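Non-structural protein 3 (Porcine deltacoronavirus, PDB 6LN0) probably cleaves the viral polyprotein through a papain-like protease domain that holds a structural zinc site, and carries a macro domain besides. Local coordinates at residues A327-T332 and P371-G376; T331-N336 and V365-T370; G343-A348 and K375-I380. One frame throughout, in Å; residues are numbered along the deposited sequence.

How the contacts relate
All three contacts involve one mixed sheet, in which strands 365-371, 327-332, 338-346 and 376-383 are successive neighbours. Contact 2 pairs the first two of these and contact 3 the last two. The second segment of contact 1 carries the chain from strand 365-371 to strand 376-383. Contacts 1 and 2 share T331 and T332; contacts 1 and 3 share K375 and G376. Their centres are about 12 and 11 Å apart, those of 2 and 3 about 15 Å. F328, F369 and I345 join them: F328 CE1 is 3.7 Å from F369 CE1, and F328 CZ is 3.8 Å from I345 CD1. Contact 2 holds two zinc ligands; the T331 side chain is about 9 Å from the metal.

Contact 1: residues A327-T332 and P371-G376; sequences AFSATT and PQSGKG
Strand 327-332 runs antiparallel to the start of segment 371-376, then the second chain turns a corner at Q372. The sheet is the one that carries the zinc site, consistent with the palm and fingers of a coronavirus papain-like protease. A330 and P371 form a non-hydrogen-bonded pair with CA atoms 4.1 Å apart. Next to it, Q372 N gives a short bond of 2.7 Å to S329 O. The N-H points almost straight at the oxygen (166°), but the donor sits 32° above the carbonyl plane. S373 N adds only a weak bond to the same oxygen, so both N-H groups at the corner turn toward S329 O. The A330 methyl lies over P371 CA at 3.7 Å. The Q372 chain bends at chi2 (-70°), which brings CG over A330 CA. NE2 bonds to T370 O; the Q372 side chain crosses that of T331 obliquely. F328 CB abuts S373 O at 3.2 Å. The F328 ring leads away from this segment to meet the rings of F369 and F424. G374 comes in close beside this strand, with its CA 3.5 Å from A327 O. S329 and S373 both hold their hydroxyls between backbone N and carbonyl carbon. Both side chains lie on the same face of the sheet, and S329 OG meets S373 OG at 2.8 Å in a hydrogen bond that either could donate.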
ATOM      1  N   ALA A 327      -5.427  28.328 -24.559  1.00 43.96           N
ATOM      2  CA  ALA A 327      -4.754  28.170 -25.839  1.00 40.42           C
ATOM      3  C   ALA A 327      -5.034  29.401 -26.665  1.00 41.42           C
ATOM      4  O   ALA A 327      -6.100  30.012 -26.540  1.00 41.78           O
ATOM      5  CB  ALA A 327      -5.223  26.918 -26.590  1.00 42.82           C
ATOM      6  N   PHE A 328      -4.059  29.762 -27.492  1.00 39.69           N
ATOM      7  CA  PHE A 328      -4.204  30.863 -28.421  1.00 44.01           C
ATOM      8  C   PHE A 328      -3.289  30.616 -29.608  1.00 42.11           C
ATOM      9  O   PHE A 328      -2.348  29.818 -29.535  1.00 44.76           O
ATOM     10  CB  PHE A 328      -3.898  32.215 -27.760  1.00 46.62           C
ATOM     11  CG  PHE A 328      -2.439  32.453 -27.466  1.00 46.13           C
ATOM     12  CD1 PHE A 328      -1.627  33.105 -28.387  1.00 39.69           C
ATOM     13  CD2 PHE A 328      -1.890  32.069 -26.247  1.00 42.06           C
ATOM     14  CE1 PHE A 328      -0.285  33.339 -28.111  1.00 38.76           C
ATOM     15  CE2 PHE A 328      -0.543  32.308 -25.955  1.00 40.30           C
ATOM     16  CZ  PHE A 328       0.265  32.933 -26.891  1.00 38.61           C
ATOM     17  N   SER A 329      -3.615  31.280 -30.715  1.00 37.57           N
ATOM     18  CA  SER A 329      -2.775  31.361 -31.898  1.00 39.95           C
ATOM     19  C   SER A 329      -2.425  32.826 -32.171  1.00 42.19           C
ATOM     20  O   SER A 329      -3.184  33.733 -31.802  1.00 38.91           O
ATOM     21  CB  SER A 329      -3.489  30.745 -33.102  1.00 42.44           C
ATOM     22  OG  SER A 329      -4.526  31.616 -33.540  1.00 46.19           O
ATOM     23  N   ALA A 330      -1.278  33.054 -32.825  1.00 37.91           N
ATOM     24  CA  ALA A 330      -0.796  34.410 -33.084  1.00 39.59           C
ATOM     25  C   ALA A 330       0.283  34.408 -34.169  1.00 39.61           C
ATOM     26  O   ALA A 330       0.716  33.358 -34.643  1.00 39.22           O
ATOM     27  CB  ALA A 330      -0.260  35.053 -31.803  1.00 34.58           C
ATOM     28  N   THR A 331       0.714  35.611 -34.557  1.00 36.19           N
ATOM     29  CA  THR A 331       1.838  35.802 -35.466  1.00 37.24           C
ATOM     30  C   THR A 331       2.932  36.602 -34.767  1.00 39.55           C
ATOM     31  O   THR A 331       2.657  37.499 -33.945  1.00 36.32           O
ATOM     32  CB  THR A 331       1.426  36.533 -36.764  1.00 36.37           C
ATOM     33  OG1 THR A 331       0.601  37.657 -36.443  1.00 42.95           O
ATOM     34  CG2 THR A 331       0.660  35.603 -37.710  1.00 38.53           C
ATOM     35  N   THR A 332       4.176  36.283 -35.091  1.00 35.09           N
ATOM     36  CA  THR A 332       5.265  36.995 -34.439  1.00 39.35           C
ATOM     37  C   THR A 332       5.415  38.400 -35.020  1.00 42.04           C
ATOM     38  O   THR A 332       5.031  38.675 -36.159  1.00 45.13           O
ATOM     39  CB  THR A 332       6.575  36.212 -34.576  1.00 44.30           C
ATOM     40  OG1 THR A 332       6.855  35.952 -35.956  1.00 40.39           O
ATOM     41  CG2 THR A 332       6.489  34.878 -33.842  1.00 37.11           C
ATOM     42  N   PRO A 371      -2.249  38.404 -31.469  1.00 44.10           N
ATOM     43  CA  PRO A 371      -3.140  37.243 -31.299  1.00 42.79           C
ATOM     44  C   PRO A 371      -4.171  37.144 -32.408  1.00 45.17           C
ATOM     45  O   PRO A 371      -4.767  38.143 -32.802  1.00 50.68           O
ATOM     46  CB  PRO A 371      -3.830  37.510 -29.957  1.00 44.54           C
ATOM     47  CG  PRO A 371      -3.020  38.587 -29.292  1.00 47.98           C
ATOM     48  CD  PRO A 371      -2.294  39.346 -30.342  1.00 38.85           C
ATOM     49  N   GLN A 372      -4.415  35.917 -32.881  1.00 48.02           N
ATOM     50  CA  GLN A 372      -5.492  35.666 -33.834  1.00 46.55           C
ATOM     51  C   GLN A 372      -6.673  34.918 -33.242  1.00 50.41           C
ATOM     52  O   GLN A 372      -7.716  34.849 -33.903  1.00 56.15           O
ATOM     53  CB  GLN A 372      -4.990  34.864 -35.040  1.00 40.61           C
ATOM     54  CG  GLN A 372      -3.677  35.356 -35.574  1.00 45.31           C
ATOM     55  CD  GLN A 372      -3.809  36.719 -36.244  1.00 44.47           C
ATOM     56  OE1 GLN A 372      -4.729  36.942 -37.048  1.00 44.71           O
ATOM     57  NE2 GLN A 372      -2.884  37.631 -35.927  1.00 38.89           N
ATOM     58  N   SER A 373      -6.534  34.334 -32.050  1.00 48.89           N
ATOM     59  CA  SER A 373      -7.597  33.560 -31.408  1.00 48.33           C
ATOM     60  C   SER A 373      -7.223  33.354 -29.944  1.00 50.76           C
ATOM     61  O   SER A 373      -6.092  33.625 -29.536  1.00 54.47           O
ATOM     62  CB  SER A 373      -7.813  32.228 -32.124  1.00 49.83           C
ATOM     63  OG  SER A 373      -6.734  31.344 -31.875  1.00 55.65           O
ATOM     64  N   GLY A 374      -8.182  32.859 -29.153  1.00 56.74           N
ATOM     65  CA  GLY A 374      -8.009  32.748 -27.716  1.00 39.67           C
ATOM     66  C   GLY A 374      -8.407  34.024 -26.984  1.00 51.57           C
ATOM     67  O   GLY A 374      -8.616  35.091 -27.571  1.00 56.01           O
ATOM     68  N   LYS A 375      -8.497  33.915 -25.660  1.00 51.71           N
ATOM     69  CA  LYS A 375      -8.971  35.023 -24.836  1.00 54.20           C
ATOM     70  C   LYS A 375      -7.856  35.772 -24.120  1.00 55.68           C
ATOM     71  O   LYS A 375      -8.000  36.966 -23.846  1.00 62.64           O
ATOM     72  CB  LYS A 375      -9.989  34.510 -23.809  1.00 57.11           C
ATOM     73  CG  LYS A 375     -11.027  33.573 -24.418  1.00 57.25           C
ATOM     74  CD  LYS A 375     -12.139  33.223 -23.439  1.00 66.28           C
ATOM     75  CE  LYS A 375     -13.521  33.645 -23.973  1.00 71.87           C
ATOM     76  NZ  LYS A 375     -13.973  32.932 -25.222  1.00 62.75           N
ATOM     77  N   GLY A 376      -6.741  35.115 -23.835  1.00 53.89           N
ATOM     78  CA  GLY A 376      -5.605  35.793 -23.251  1.00 49.14           C
ATOM     79  C   GLY A 376      -4.469  34.818 -23.052  1.00 48.21           C
ATOM     80  O   GLY A 376      -4.511  33.680 -23.521  1.00 45.76           O
TER

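Contact 2: residues T331-N336 and V365-T370; sequences TTACCN and VWTPFT. With ZN (zinc ion), chain B.
T367 binds the zinc-bearing turn to its neighbouring strand. Its CB lies 3.6 Å from C334 SG. From there the side chain forks. OG1 stands anti to the backbone N (chi1 177°) and gives its proton to P368 O at 2.7 Å, in the carbonyl plane on a lone pair. The same OG1 accepts a weak bond from C334 N at 3.3 Å. The methyl CG2 takes the crowded position between backbone N and carbonyl carbon. CG2 touches both C334 SG and T332 CG2, 3.9 Å from the latter; the T332 and T367 side chains cross at about a right angle. P368 O has a second donor, A333 N at 2.9 Å, which comes from above the carbonyl plane.

Ahead of the turn, T331 and T370 form an antiparallel hydrogen-bonded pair, and T370 N reaches T331 O at 2.8 Å. At the zinc end, V365 CG2 packs on C334 CB at 4.1 Å. The sulfurs C334 SG and C335 SG each bind zinc at 2.3 Å, and C360 and C363 complete the four-cysteine site, as in the fingers of related proteases. T332 OG1 accepts from T337 N and, weakly, from C335 N, both in the turn after the strand. The metal would stabilise the cysteines as thiolates, while T367 presents carbon to the C334 sulfur and keeps its hydroxyl for the backbone.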
ATOM      1  N   THR A 331       0.714  35.611 -34.557  1.00 36.19           N
ATOM      2  CA  THR A 331       1.838  35.802 -35.466  1.00 37.24           C
ATOM      3  C   THR A 331       2.932  36.602 -34.767  1.00 39.55           C
ATOM      4  O   THR A 331       2.657  37.499 -33.945  1.00 36.32           O
ATOM      5  CB  THR A 331       1.426  36.533 -36.764  1.00 36.37           C
ATOM      6  OG1 THR A 331       0.601  37.657 -36.443  1.00 42.95           O
ATOM      7  CG2 THR A 331       0.660  35.603 -37.710  1.00 38.53           C
ATOM      8  N   THR A 332       4.176  36.283 -35.091  1.00 35.09           N
ATOM      9  CA  THR A 332       5.265  36.995 -34.439  1.00 39.35           C
ATOM     10  C   THR A 332       5.415  38.400 -35.020  1.00 42.04           C
ATOM     11  O   THR A 332       5.031  38.675 -36.159  1.00 45.13           O
ATOM     12  CB  THR A 332       6.575  36.212 -34.576  1.00 44.30           C
ATOM     13  OG1 THR A 332       6.855  35.952 -35.956  1.00 40.39           O
ATOM     14  CG2 THR A 332       6.489  34.878 -33.842  1.00 37.11           C
ATOM     15  N   ALA A 333       5.940  39.306 -34.207  1.00 45.17           N
ATOM     16  CA  ALA A 333       6.270  40.636 -34.702  1.00 38.87           C
ATOM     17  C   ALA A 333       7.572  40.625 -35.491  1.00 45.90           C
ATOM     18  O   ALA A 333       7.734  41.406 -36.432  1.00 52.24           O
ATOM     19  CB  ALA A 333       6.362  41.622 -33.543  1.00 36.29           C
ATOM     20  N   CYS A 334       8.480  39.714 -35.169  1.00 47.82           N
ATOM     21  CA  CYS A 334       9.772  39.692 -35.844  1.00 51.69           C
ATOM     22  C   CYS A 334       9.650  39.212 -37.290  1.00 49.79           C
ATOM     23  O   CYS A 334      10.227  39.822 -38.196  1.00 62.18           O
ATOM     24  CB  CYS A 334      10.744  38.809 -35.072  1.00 54.76           C
ATOM     25  SG  CYS A 334      10.013  37.253 -34.601  1.00 46.91           S
ATOM     26  N   CYS A 335       8.905  38.131 -37.553  1.00 47.64           N
ATOM     27  CA  CYS A 335       8.849  37.631 -38.922  1.00 45.06           C
ATOM     28  C   CYS A 335       7.455  37.229 -39.392  1.00 45.20           C
ATOM     29  O   CYS A 335       7.343  36.614 -40.456  1.00 47.29           O
ATOM     30  CB  CYS A 335       9.794  36.425 -39.074  1.00 44.18           C
ATOM     31  SG  CYS A 335       9.628  35.108 -37.854  1.00 46.35           S
ATOM     32  N   ASN A 336       6.391  37.572 -38.664  1.00 45.72           N
ATOM     33  CA  ASN A 336       5.017  37.187 -39.034  1.00 45.88           C
ATOM     34  C   ASN A 336       4.884  35.687 -39.328  1.00 45.07           C
ATOM     35  O   ASN A 336       4.310  35.256 -40.340  1.00 45.72           O
ATOM     36  CB  ASN A 336       4.533  38.041 -40.198  1.00 44.22           C
ATOM     37  CG  ASN A 336       4.575  39.511 -39.846  1.00 54.68           C
ATOM     38  OD1 ASN A 336       5.559  40.200 -40.134  1.00 57.01           O
ATOM     39  ND2 ASN A 336       3.541  39.989 -39.153  1.00 53.72           N
ATOM     40  N   VAL A 365      15.074  35.490 -31.210  1.00 50.14           N
ATOM     41  CA  VAL A 365      14.763  36.636 -30.366  1.00 45.92           C
ATOM     42  C   VAL A 365      13.489  36.337 -29.593  1.00 47.33           C
ATOM     43  O   VAL A 365      12.653  35.533 -30.014  1.00 47.88           O
ATOM     44  CB  VAL A 365      14.558  37.944 -31.171  1.00 51.74           C
ATOM     45  CG1 VAL A 365      15.868  38.466 -31.677  1.00 61.67           C
ATOM     46  CG2 VAL A 365      13.612  37.695 -32.329  1.00 49.51           C
ATOM     47  N   TRP A 366      13.334  37.020 -28.461  1.00 48.27           N
ATOM     48  CA  TRP A 366      12.081  37.071 -27.721  1.00 48.06           C
ATOM     49  C   TRP A 366      11.247  38.210 -28.298  1.00 49.59           C
ATOM     50  O   TRP A 366      11.593  39.385 -28.136  1.00 50.86           O
ATOM     51  CB  TRP A 366      12.350  37.250 -26.229  1.00 39.93           C
ATOM     52  CG  TRP A 366      12.879  35.989 -25.651  1.00 49.37           C
ATOM     53  CD1 TRP A 366      14.187  35.641 -25.520  1.00 48.37           C
ATOM     54  CD2 TRP A 366      12.109  34.862 -25.171  1.00 45.59           C
ATOM     55  NE1 TRP A 366      14.289  34.379 -24.977  1.00 53.67           N
ATOM     56  CE2 TRP A 366      13.032  33.879 -24.748  1.00 46.03           C
ATOM     57  CE3 TRP A 366      10.736  34.594 -25.057  1.00 42.15           C
ATOM     58  CZ2 TRP A 366      12.626  32.629 -24.215  1.00 51.71           C
ATOM     59  CZ3 TRP A 366      10.327  33.352 -24.529  1.00 44.08           C
ATOM     60  CH2 TRP A 366      11.277  32.387 -24.111  1.00 41.34           C
ATOM     61  N   THR A 367      10.143  37.858 -28.979  1.00 49.38           N
ATOM     62  CA  THR A 367       9.362  38.774 -29.790  1.00 39.38           C
ATOM     63  C   THR A 367       7.966  38.982 -29.223  1.00 43.82           C
ATOM     64  O   THR A 367       7.386  38.057 -28.651  1.00 46.78           O
ATOM     65  CB  THR A 367       9.223  38.246 -31.215  1.00 45.07           C
ATOM     66  OG1 THR A 367       8.396  39.138 -31.959  1.00 47.55           O
ATOM     67  CG2 THR A 367       8.563  36.861 -31.212  1.00 41.35           C
ATOM     68  N   PRO A 368       7.396  40.175 -29.373  1.00 47.61           N
ATOM     69  CA  PRO A 368       5.950  40.324 -29.164  1.00 41.28           C
ATOM     70  C   PRO A 368       5.162  39.667 -30.289  1.00 41.39           C
ATOM     71  O   PRO A 368       5.745  39.195 -31.279  1.00 38.95           O
ATOM     72  CB  PRO A 368       5.752  41.848 -29.140  1.00 45.52           C
ATOM     73  CG  PRO A 368       7.103  42.413 -28.906  1.00 42.11           C
ATOM     74  CD  PRO A 368       8.047  41.478 -29.597  1.00 40.25           C
ATOM     75  N   PHE A 369       3.839  39.650 -30.173  1.00 38.34           N
ATOM     76  CA  PHE A 369       3.052  38.859 -31.107  1.00 42.39           C
ATOM     77  C   PHE A 369       1.643  39.428 -31.217  1.00 41.88           C
ATOM     78  O   PHE A 369       1.168  40.148 -30.337  1.00 39.73           O
ATOM     79  CB  PHE A 369       3.009  37.380 -30.675  1.00 39.30           C
ATOM     80  CG  PHE A 369       2.498  37.167 -29.276  1.00 38.22           C
ATOM     81  CD1 PHE A 369       1.136  37.100 -29.016  1.00 40.39           C
ATOM     82  CD2 PHE A 369       3.381  36.990 -28.230  1.00 36.69           C
ATOM     83  CE1 PHE A 369       0.657  36.875 -27.720  1.00 37.06           C
ATOM     84  CE2 PHE A 369       2.913  36.760 -26.929  1.00 40.50           C
ATOM     85  CZ  PHE A 369       1.556  36.696 -26.676  1.00 38.63           C
ATOM     86  N   THR A 370       0.962  39.066 -32.292  1.00 39.59           N
ATOM     87  CA  THR A 370      -0.381  39.594 -32.516  1.00 40.52           C
ATOM     88  C   THR A 370      -1.372  38.447 -32.471  1.00 42.25           C
ATOM     89  O   THR A 370      -1.328  37.559 -33.343  1.00 40.43           O
ATOM     90  CB  THR A 370      -0.465  40.341 -33.845  1.00 44.39           C
ATOM     91  OG1 THR A 370       0.479  41.436 -33.841  1.00 44.18           O
ATOM     92  CG2 THR A 370      -1.863  40.861 -34.043  1.00 40.09           C
TER
HETATM   93 ZN    ZN B 501      10.809  35.659 -35.994  1.00 48.75          ZN

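Contact 3: residues G343-A348 and K375-I380; sequences GVISVA and KGAVAI
The flat groups between these segments are peptide units. The rings of W366, F369 and F328 lie on the face that carries I345 and A379; helix 313-322 packs on V344 and V378. The W366 indole touches the chain at S346, V347 and A348, the F369 ring meets I345, and the F328 ring meets A377. Within the sheet the peptide units join edge to edge. V378 O takes I345 N at 2.8 Å, I345 O takes I380 N at 2.8 Å, and I380 O takes V347 N at 2.9 Å. Each donor sits nearly along the C=O axis of its acceptor, most closely at I345 O (176°). This alternation is the register of parallel strands, with I345 beside A379 and S346 beside I380. It is the one parallel pairing in the eight-strand mixed sheet of the protease domain; the other neighbouring pairs are antiparallel.

I345 runs extended past CG1 (chi2 176°), so CD1 arrives at A377 CB, 4.0 Å away. V347 CG2 rests on A379 CB, also at 4.0 Å. The opposite face carries S346 and I380. I380 holds CG1 between backbone N and carbonyl carbon (chi1 52°). That sets CG1 against the neighbouring strand, 3.4 Å from I345 O and 3.7 Å from S346 CA. V344 and V378 lie side by side, with their CG1 atoms 3.8 Å apart. The side chains that meet one another are mostly aliphatic, and several also lie against backbone carbonyls. Three backbone bonds pair the N-H groups of I345, I380 and V347 with carbonyls across this largely buried join.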
ATOM      1  N   GLY A 343      -1.161  26.399 -22.638  1.00 31.42           N
ATOM      2  CA  GLY A 343      -0.498  26.578 -21.361  1.00 30.03           C
ATOM      3  C   GLY A 343       0.028  27.997 -21.198  1.00 42.11           C
ATOM      4  O   GLY A 343      -0.240  28.907 -22.007  1.00 37.74           O
ATOM      5  N   VAL A 344       0.804  28.181 -20.131  1.00 37.18           N
ATOM      6  CA  VAL A 344       1.420  29.468 -19.867  1.00 36.88           C
ATOM      7  C   VAL A 344       2.600  29.676 -20.810  1.00 39.73           C
ATOM      8  O   VAL A 344       3.178  28.730 -21.336  1.00 39.16           O
ATOM      9  CB  VAL A 344       1.871  29.575 -18.396  1.00 39.89           C
ATOM     10  CG1 VAL A 344       0.718  29.371 -17.438  1.00 33.86           C
ATOM     11  CG2 VAL A 344       2.971  28.575 -18.138  1.00 39.48           C
ATOM     12  N   ILE A 345       2.970  30.945 -21.019  1.00 39.60           N
ATOM     13  CA  ILE A 345       4.209  31.271 -21.708  1.00 36.82           C
ATOM     14  C   ILE A 345       5.312  31.422 -20.683  1.00 37.46           C
ATOM     15  O   ILE A 345       5.204  32.211 -19.741  1.00 43.47           O
ATOM     16  CB  ILE A 345       4.085  32.560 -22.524  1.00 41.22           C
ATOM     17  CG1 ILE A 345       2.794  32.600 -23.324  1.00 43.83           C
ATOM     18  CG2 ILE A 345       5.304  32.694 -23.423  1.00 40.65           C
ATOM     19  CD1 ILE A 345       2.641  33.944 -24.070  1.00 40.97           C
ATOM     20  N   SER A 346       6.389  30.719 -20.890  1.00 42.36           N
ATOM     21  CA  SER A 346       7.522  30.759 -19.984  1.00 44.57           C
ATOM     22  C   SER A 346       8.546  31.676 -20.651  1.00 40.40           C
ATOM     23  O   SER A 346       9.303  31.246 -21.522  1.00 41.97           O
ATOM     24  CB  SER A 346       8.028  29.341 -19.727  1.00 35.81           C
ATOM     25  OG  SER A 346       9.408  29.323 -19.429  1.00 52.80           O
ATOM     26  N   VAL A 347       8.536  32.955 -20.284  1.00 40.96           N
ATOM     27  CA  VAL A 347       9.380  33.950 -20.950  1.00 43.73           C
ATOM     28  C   VAL A 347      10.709  33.913 -20.204  1.00 47.08           C
ATOM     29  O   VAL A 347      10.890  34.559 -19.170  1.00 46.70           O
ATOM     30  CB  VAL A 347       8.756  35.341 -20.955  1.00 45.78           C
ATOM     31  CG1 VAL A 347       9.602  36.285 -21.812  1.00 42.93           C
ATOM     32  CG2 VAL A 347       7.306  35.290 -21.415  1.00 37.33           C
ATOM     33  N   ALA A 348      11.639  33.120 -20.723  1.00 46.74           N
ATOM     34  CA  ALA A 348      12.865  32.849 -19.985  1.00 50.67           C
ATOM     35  C   ALA A 348      13.811  34.048 -19.986  1.00 48.12           C
ATOM     36  O   ALA A 348      14.676  34.155 -19.112  1.00 49.27           O
ATOM     37  CB  ALA A 348      13.537  31.599 -20.569  1.00 40.15           C
ATOM     38  N   LYS A 375      -8.497  33.915 -25.660  1.00 51.71           N
ATOM     39  CA  LYS A 375      -8.971  35.023 -24.836  1.00 54.20           C
ATOM     40  C   LYS A 375      -7.856  35.772 -24.120  1.00 55.68           C
ATOM     41  O   LYS A 375      -8.000  36.966 -23.846  1.00 62.64           O
ATOM     42  CB  LYS A 375      -9.989  34.510 -23.809  1.00 57.11           C
ATOM     43  CG  LYS A 375     -11.027  33.573 -24.418  1.00 57.25           C
ATOM     44  CD  LYS A 375     -12.139  33.223 -23.439  1.00 66.28           C
ATOM     45  CE  LYS A 375     -13.521  33.645 -23.973  1.00 71.87           C
ATOM     46  NZ  LYS A 375     -13.973  32.932 -25.222  1.00 62.75           N
ATOM     47  N   GLY A 376      -6.741  35.115 -23.835  1.00 53.89           N
ATOM     48  CA  GLY A 376      -5.605  35.793 -23.251  1.00 49.14           C
ATOM     49  C   GLY A 376      -4.469  34.818 -23.052  1.00 48.21           C
ATOM     50  O   GLY A 376      -4.511  33.680 -23.521  1.00 45.76           O
ATOM     51  N   ALA A 377      -3.445  35.270 -22.336  1.00 46.78           N
ATOM     52  CA  ALA A 377      -2.304  34.411 -22.070  1.00 43.44           C
ATOM     53  C   ALA A 377      -1.674  34.804 -20.744  1.00 46.66           C
ATOM     54  O   ALA A 377      -1.631  35.990 -20.405  1.00 44.74           O
ATOM     55  CB  ALA A 377      -1.272  34.502 -23.197  1.00 42.44           C
ATOM     56  N   VAL A 378      -1.214  33.801 -19.988  1.00 42.35           N
ATOM     57  CA  VAL A 378      -0.423  34.004 -18.782  1.00 38.91           C
ATOM     58  C   VAL A 378       1.040  33.889 -19.153  1.00 40.34           C
ATOM     59  O   VAL A 378       1.429  32.963 -19.867  1.00 43.13           O
ATOM     60  CB  VAL A 378      -0.770  32.982 -17.684  1.00 41.62           C
ATOM     61  CG1 VAL A 378       0.277  33.027 -16.574  1.00 37.72           C
ATOM     62  CG2 VAL A 378      -2.153  33.242 -17.136  1.00 44.99           C
ATOM     63  N   ALA A 379       1.860  34.808 -18.655  1.00 39.75           N
ATOM     64  CA  ALA A 379       3.296  34.774 -18.879  1.00 40.66           C
ATOM     65  C   ALA A 379       3.990  34.659 -17.538  1.00 39.77           C
ATOM     66  O   ALA A 379       3.536  35.245 -16.552  1.00 44.51           O
ATOM     67  CB  ALA A 379       3.783  36.034 -19.612  1.00 40.16           C
ATOM     68  N   ILE A 380       5.070  33.891 -17.488  1.00 41.54           N
ATOM     69  CA  ILE A 380       5.836  33.740 -16.262  1.00 41.92           C
ATOM     70  C   ILE A 380       7.280  34.084 -16.558  1.00 42.07           C
ATOM     71  O   ILE A 380       7.804  33.788 -17.636  1.00 47.09           O
ATOM     72  CB  ILE A 380       5.733  32.333 -15.611  1.00 40.24           C
ATOM     73  CG1 ILE A 380       6.045  31.214 -16.594  1.00 44.47           C
ATOM     74  CG2 ILE A 380       4.376  32.130 -14.935  1.00 34.38           C
ATOM     75  CD1 ILE A 380       6.297  29.859 -15.875  1.00 44.93           C
TER